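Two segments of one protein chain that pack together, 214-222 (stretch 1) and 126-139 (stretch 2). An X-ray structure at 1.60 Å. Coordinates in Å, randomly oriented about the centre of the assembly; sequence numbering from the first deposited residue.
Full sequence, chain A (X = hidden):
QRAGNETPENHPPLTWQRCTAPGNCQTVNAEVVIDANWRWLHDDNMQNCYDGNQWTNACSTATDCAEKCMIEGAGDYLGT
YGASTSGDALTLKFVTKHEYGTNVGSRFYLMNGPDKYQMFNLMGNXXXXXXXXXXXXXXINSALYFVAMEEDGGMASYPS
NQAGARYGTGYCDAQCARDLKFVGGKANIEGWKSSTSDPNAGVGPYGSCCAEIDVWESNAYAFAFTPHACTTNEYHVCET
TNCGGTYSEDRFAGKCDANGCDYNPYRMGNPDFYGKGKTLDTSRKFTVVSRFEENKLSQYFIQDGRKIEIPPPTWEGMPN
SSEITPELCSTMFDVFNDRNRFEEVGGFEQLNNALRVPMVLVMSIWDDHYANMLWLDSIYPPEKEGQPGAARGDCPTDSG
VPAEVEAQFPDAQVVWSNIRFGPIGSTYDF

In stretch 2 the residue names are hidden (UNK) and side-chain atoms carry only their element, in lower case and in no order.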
# COMPACT_ATOMS: atom_id res chain seq x y z
N ASP A 214 -1.35 -1.91 -6.72
CA ASP A 214 -2.42 -1.55 -5.82
C ASP A 214 -3.66 -2.38 -6.16
O ASP A 214 -4.56 -1.87 -6.81
CB ASP A 214 -2.75 -0.06 -5.90
CG ASP A 214 -1.49 0.74 -5.61
OD1 ASP A 214 -0.96 0.59 -4.48
OD2 ASP A 214 -1.03 1.49 -6.48
N VAL A 215 -3.65 -3.64 -5.74
CA VAL A 215 -4.83 -4.48 -5.92
C VAL A 215 -6.05 -3.74 -5.37
O VAL A 215 -7.02 -3.51 -6.08
CB VAL A 215 -4.76 -5.84 -5.21
CG1 VAL A 215 -5.98 -6.65 -5.61
CG2 VAL A 215 -3.47 -6.56 -5.56
N TRP A 216 -5.92 -3.41 -4.09
CA TRP A 216 -6.98 -2.81 -3.31
C TRP A 216 -6.55 -1.53 -2.61
O TRP A 216 -5.91 -1.56 -1.56
CB TRP A 216 -7.46 -3.83 -2.27
CG TRP A 216 -8.88 -3.66 -1.86
CD1 TRP A 216 -9.34 -3.50 -0.58
CD2 TRP A 216 -10.04 -3.63 -2.71
NE1 TRP A 216 -10.71 -3.38 -0.59
CE2 TRP A 216 -11.15 -3.45 -1.89
CE3 TRP A 216 -10.24 -3.74 -4.09
CZ2 TRP A 216 -12.45 -3.38 -2.37
CZ3 TRP A 216 -11.52 -3.67 -4.57
CH2 TRP A 216 -12.61 -3.49 -3.73
N GLU A 217 -6.92 -0.39 -3.19
CA GLU A 217 -6.86 0.87 -2.44
C GLU A 217 -8.30 1.23 -2.11
O GLU A 217 -9.11 0.98 -3.02
CB GLU A 217 -6.13 1.95 -3.24
CG GLU A 217 -4.83 2.40 -2.61
CD GLU A 217 -4.01 3.33 -3.48
OE1 GLU A 217 -3.17 4.07 -2.92
OE2 GLU A 217 -4.17 3.33 -4.72
N SER A 218 -8.67 1.74 -0.94
CA SER A 218 -10.10 1.89 -0.69
C SER A 218 -10.55 2.46 0.66
O SER A 218 -9.78 2.68 1.59
CB SER A 218 -10.74 0.49 -0.80
OG SER A 218 -10.40 -0.26 0.37
N ASN A 219 -11.85 2.68 0.72
CA ASN A 219 -12.76 2.98 1.79
C ASN A 219 -14.12 2.37 1.43
O ASN A 219 -14.23 1.75 0.36
CB ASN A 219 -12.94 4.47 2.09
CG ASN A 219 -13.97 5.15 1.22
OD1 ASN A 219 -14.13 4.80 0.05
ND2 ASN A 219 -14.69 6.13 1.75
N ALA A 220 -15.11 2.56 2.29
CA ALA A 220 -16.46 2.07 2.00
C ALA A 220 -17.22 2.99 1.05
O ALA A 220 -18.44 2.83 0.96
CB ALA A 220 -17.25 1.90 3.29
N TYR A 221 -16.54 3.89 0.34
CA TYR A 221 -17.23 4.70 -0.67
C TYR A 221 -16.57 4.68 -2.03
O TYR A 221 -17.08 5.30 -2.98
CB TYR A 221 -17.26 6.15 -0.16
CG TYR A 221 -18.12 6.19 1.10
CD1 TYR A 221 -17.62 5.99 2.37
CD2 TYR A 221 -19.47 6.46 0.93
CE1 TYR A 221 -18.45 6.05 3.48
CE2 TYR A 221 -20.30 6.52 2.02
CZ TYR A 221 -19.79 6.31 3.28
OH TYR A 221 -20.66 6.38 4.33
N ALA A 222 -15.43 4.01 -2.20
CA ALA A 222 -14.85 3.89 -3.54
C ALA A 222 -13.60 3.03 -3.47
O ALA A 222 -12.91 2.94 -2.45
CB ALA A 222 -14.55 5.23 -4.18
N UNK A 126 -4.03 -15.54 -9.51
CA UNK A 126 -4.98 -14.66 -8.86
C UNK A 126 -4.79 -14.67 -7.34
O UNK A 126 -4.32 -15.65 -6.74
c UNK A 126 -6.43 -15.08 -9.15
c UNK A 126 -6.76 -16.44 -8.54
c UNK A 126 -8.02 -17.04 -9.10
o UNK A 126 -8.60 -17.91 -8.42
o UNK A 126 -8.41 -16.64 -10.21
N UNK A 127 -5.18 -13.54 -6.75
CA UNK A 127 -5.29 -13.37 -5.32
C UNK A 127 -6.73 -13.14 -4.88
O UNK A 127 -7.44 -12.38 -5.54
c UNK A 127 -4.88 -11.82 -3.34
c UNK A 127 -4.50 -12.15 -4.80
c UNK A 127 -3.77 -12.28 -2.40
c UNK A 127 -5.18 -10.34 -3.17
N UNK A 128 -7.12 -13.79 -3.79
CA UNK A 128 -8.42 -13.62 -3.16
C UNK A 128 -8.33 -13.37 -1.66
O UNK A 128 -7.65 -13.99 -0.86
c UNK A 128 -9.31 -14.85 -3.34
N UNK A 129 -9.12 -12.39 -1.23
CA UNK A 129 -9.24 -12.20 0.21
C UNK A 129 -10.67 -11.81 0.57
O UNK A 129 -11.53 -11.65 -0.28
c UNK A 129 -9.48 -7.60 0.01
c UNK A 129 -8.08 -8.26 -1.81
c UNK A 129 -7.87 -9.49 -1.20
c UNK A 129 -8.89 -7.32 -1.20
c UNK A 129 -8.47 -9.78 0.02
c UNK A 129 -8.26 -11.12 0.69
c UNK A 129 -9.28 -8.82 0.62
N UNK A 130 -10.85 -11.63 1.87
CA UNK A 130 -12.08 -11.11 2.45
C UNK A 130 -11.81 -9.71 2.96
O UNK A 130 -10.72 -9.44 3.49
o UNK A 130 -14.46 -12.76 2.28
c UNK A 130 -12.59 -11.99 3.59
c UNK A 130 -13.66 -12.99 3.21
o UNK A 130 -13.68 -14.05 3.87
N UNK A 131 -12.78 -8.81 2.82
CA UNK A 131 -12.57 -7.50 3.45
C UNK A 131 -13.87 -6.99 4.05
O UNK A 131 -14.94 -6.96 3.45
c UNK A 131 -11.99 -6.49 2.46
c UNK A 131 -13.04 -5.93 1.52
c UNK A 131 -11.32 -5.34 3.19
N UNK A 132 -13.77 -6.60 5.32
CA UNK A 132 -14.88 -5.86 5.92
C UNK A 132 -14.35 -4.45 6.17
O UNK A 132 -13.53 -4.25 7.07
c UNK A 132 -15.41 -6.52 7.18
c UNK A 132 -16.57 -5.83 7.86
o UNK A 132 -16.63 -5.82 9.12
o UNK A 132 -17.44 -5.30 7.13
N UNK A 133 -14.81 -3.51 5.35
CA UNK A 133 -14.34 -2.13 5.39
C UNK A 133 -15.52 -1.19 5.60
O UNK A 133 -15.59 -0.10 5.03
c UNK A 133 -14.06 -2.16 2.72
c UNK A 133 -15.43 -1.64 2.34
c UNK A 133 -13.58 -1.79 4.12
c UNK A 133 -13.04 -1.59 1.74
N UNK A 134 -16.47 -1.64 6.40
CA UNK A 134 -17.74 -0.94 6.60
C UNK A 134 -17.55 0.36 7.36
O UNK A 134 -18.36 1.27 7.28
c UNK A 134 -18.71 -1.90 7.29
o UNK A 134 -18.14 -2.52 8.43
N UNK A 135 -16.45 0.45 8.11
CA UNK A 135 -16.22 1.65 8.93
C UNK A 135 -15.07 2.48 8.42
O UNK A 135 -14.55 3.40 9.05
o UNK A 135 -14.70 0.70 10.57
c UNK A 135 -16.01 1.24 10.39
c UNK A 135 -17.00 0.13 10.76
N UNK A 136 -14.62 2.20 7.19
CA UNK A 136 -13.55 3.06 6.67
C UNK A 136 -14.15 4.31 6.05
O UNK A 136 -14.99 4.24 5.14
c UNK A 136 -11.30 2.94 5.57
c UNK A 136 -12.68 2.30 5.66
c UNK A 136 -12.55 0.83 6.02
N UNK A 137 -13.77 5.49 6.54
CA UNK A 137 -14.49 6.69 6.11
C UNK A 137 -13.70 7.47 5.06
O UNK A 137 -12.53 7.17 4.86
o UNK A 137 -18.43 7.83 7.14
c UNK A 137 -17.24 7.87 6.78
o UNK A 137 -16.88 8.13 5.62
c UNK A 137 -16.18 7.57 7.83
c UNK A 137 -14.77 7.63 7.28
N UNK A 138 -14.39 8.44 4.45
CA UNK A 138 -13.70 9.31 3.50
C UNK A 138 -12.48 9.89 4.22
O UNK A 138 -12.59 10.17 5.42
c UNK A 138 -14.59 10.43 2.98
s UNK A 138 -16.34 9.98 2.83
N UNK A 139 -11.37 10.03 3.51
CA UNK A 139 -10.13 10.49 4.09
C UNK A 139 -9.26 9.39 4.65
O UNK A 139 -8.19 9.69 5.20

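Position 126 carries three carbons, the third bearing two oxygens, and lies out of reach of stretch 1: Glu126. Position 127 has four carbons forked at the second and points toward stretch 1, where a branch end reaches Val215. The fork at the second carbon makes it Leu127, with Leu127 CD2 4.5 Å from Val215 CG1. Position 128 has a single carbon and touches nothing here: Ala128.

Position 129 has one carbon and then a six-carbon ring with no oxygen, its edge set against the indole face of Trp216 with the planes at 67°. This is Phe129, and Phe129 CZ comes 3.7 Å from Trp216 CG. Position 130, two carbons with two oxygens on the second, is Asp130, out of reach. At 131 one carbon carries two more, and a branch meets the indole of Trp216, hence Val131; Val131 CG1 sits 4.0 Å from Trp216 NE1. Position 132 repeats the two-carbon carboxylate, again out of reach: Asp132. The strand thus alternates, apolar side chains toward stretch 1 and the others out of reach.

Position 133 leaves the strand with four carbons forked at the second, the forked end lying against Trp216, Ser218 and Ala220: Leu133. Leu133 CD2 lies 3.3 Å from Ser218 OG and 3.7 Å from Trp216 NE1, at the indole edge, while Leu133 CD1 is 4.1 Å from Ala220 CB. Position 134, one carbon and one oxygen, points away: Ser134. Position 135 has a carbon bearing one oxygen and one carbon, also pointing away and exposed, so Thr135. Position 136 has one carbon carrying two, packed on Asn219, and closes a type I turn begun at Leu133. It is Val136, with Val136 CG1 4.1 Å from Asn219 CB.

Position 137 has three carbons ending in two oxygens; its CA-to-CB bond points away, yet the chain bends back until an oxygen nears the Tyr221 ring. This is Glu137, with Glu137 OE2 3.4 Å from Tyr221 CE1. At 138 one carbon is followed by sulfur, covalently bonded elsewhere in the structure and standing over the Tyr221 face: Cys138, its SG 4.6 Å from the Tyr221 ring centroid. Cys138 N gives Glu137 OE2 a 2.8 Å hydrogen bond. Position 139 has no side chain. With phi near 89°, a CB would jam against the preceding carbonyl O, which calls for Gly139.

The contact works in two parts. Along the strand, apolar side chains pack on Val215 and Trp216; past it, the turn brings backbone to backbone, and Ala220 N gives Val136 O one weak hydrogen bond of 3.3 Å. Ala220 CB, 3.1 Å from Leu133 O, has little room to spare. The design rule is shape first, with sparse polar pairing.

Stretch 2 (126-139) ELAFDVDLSTVECG
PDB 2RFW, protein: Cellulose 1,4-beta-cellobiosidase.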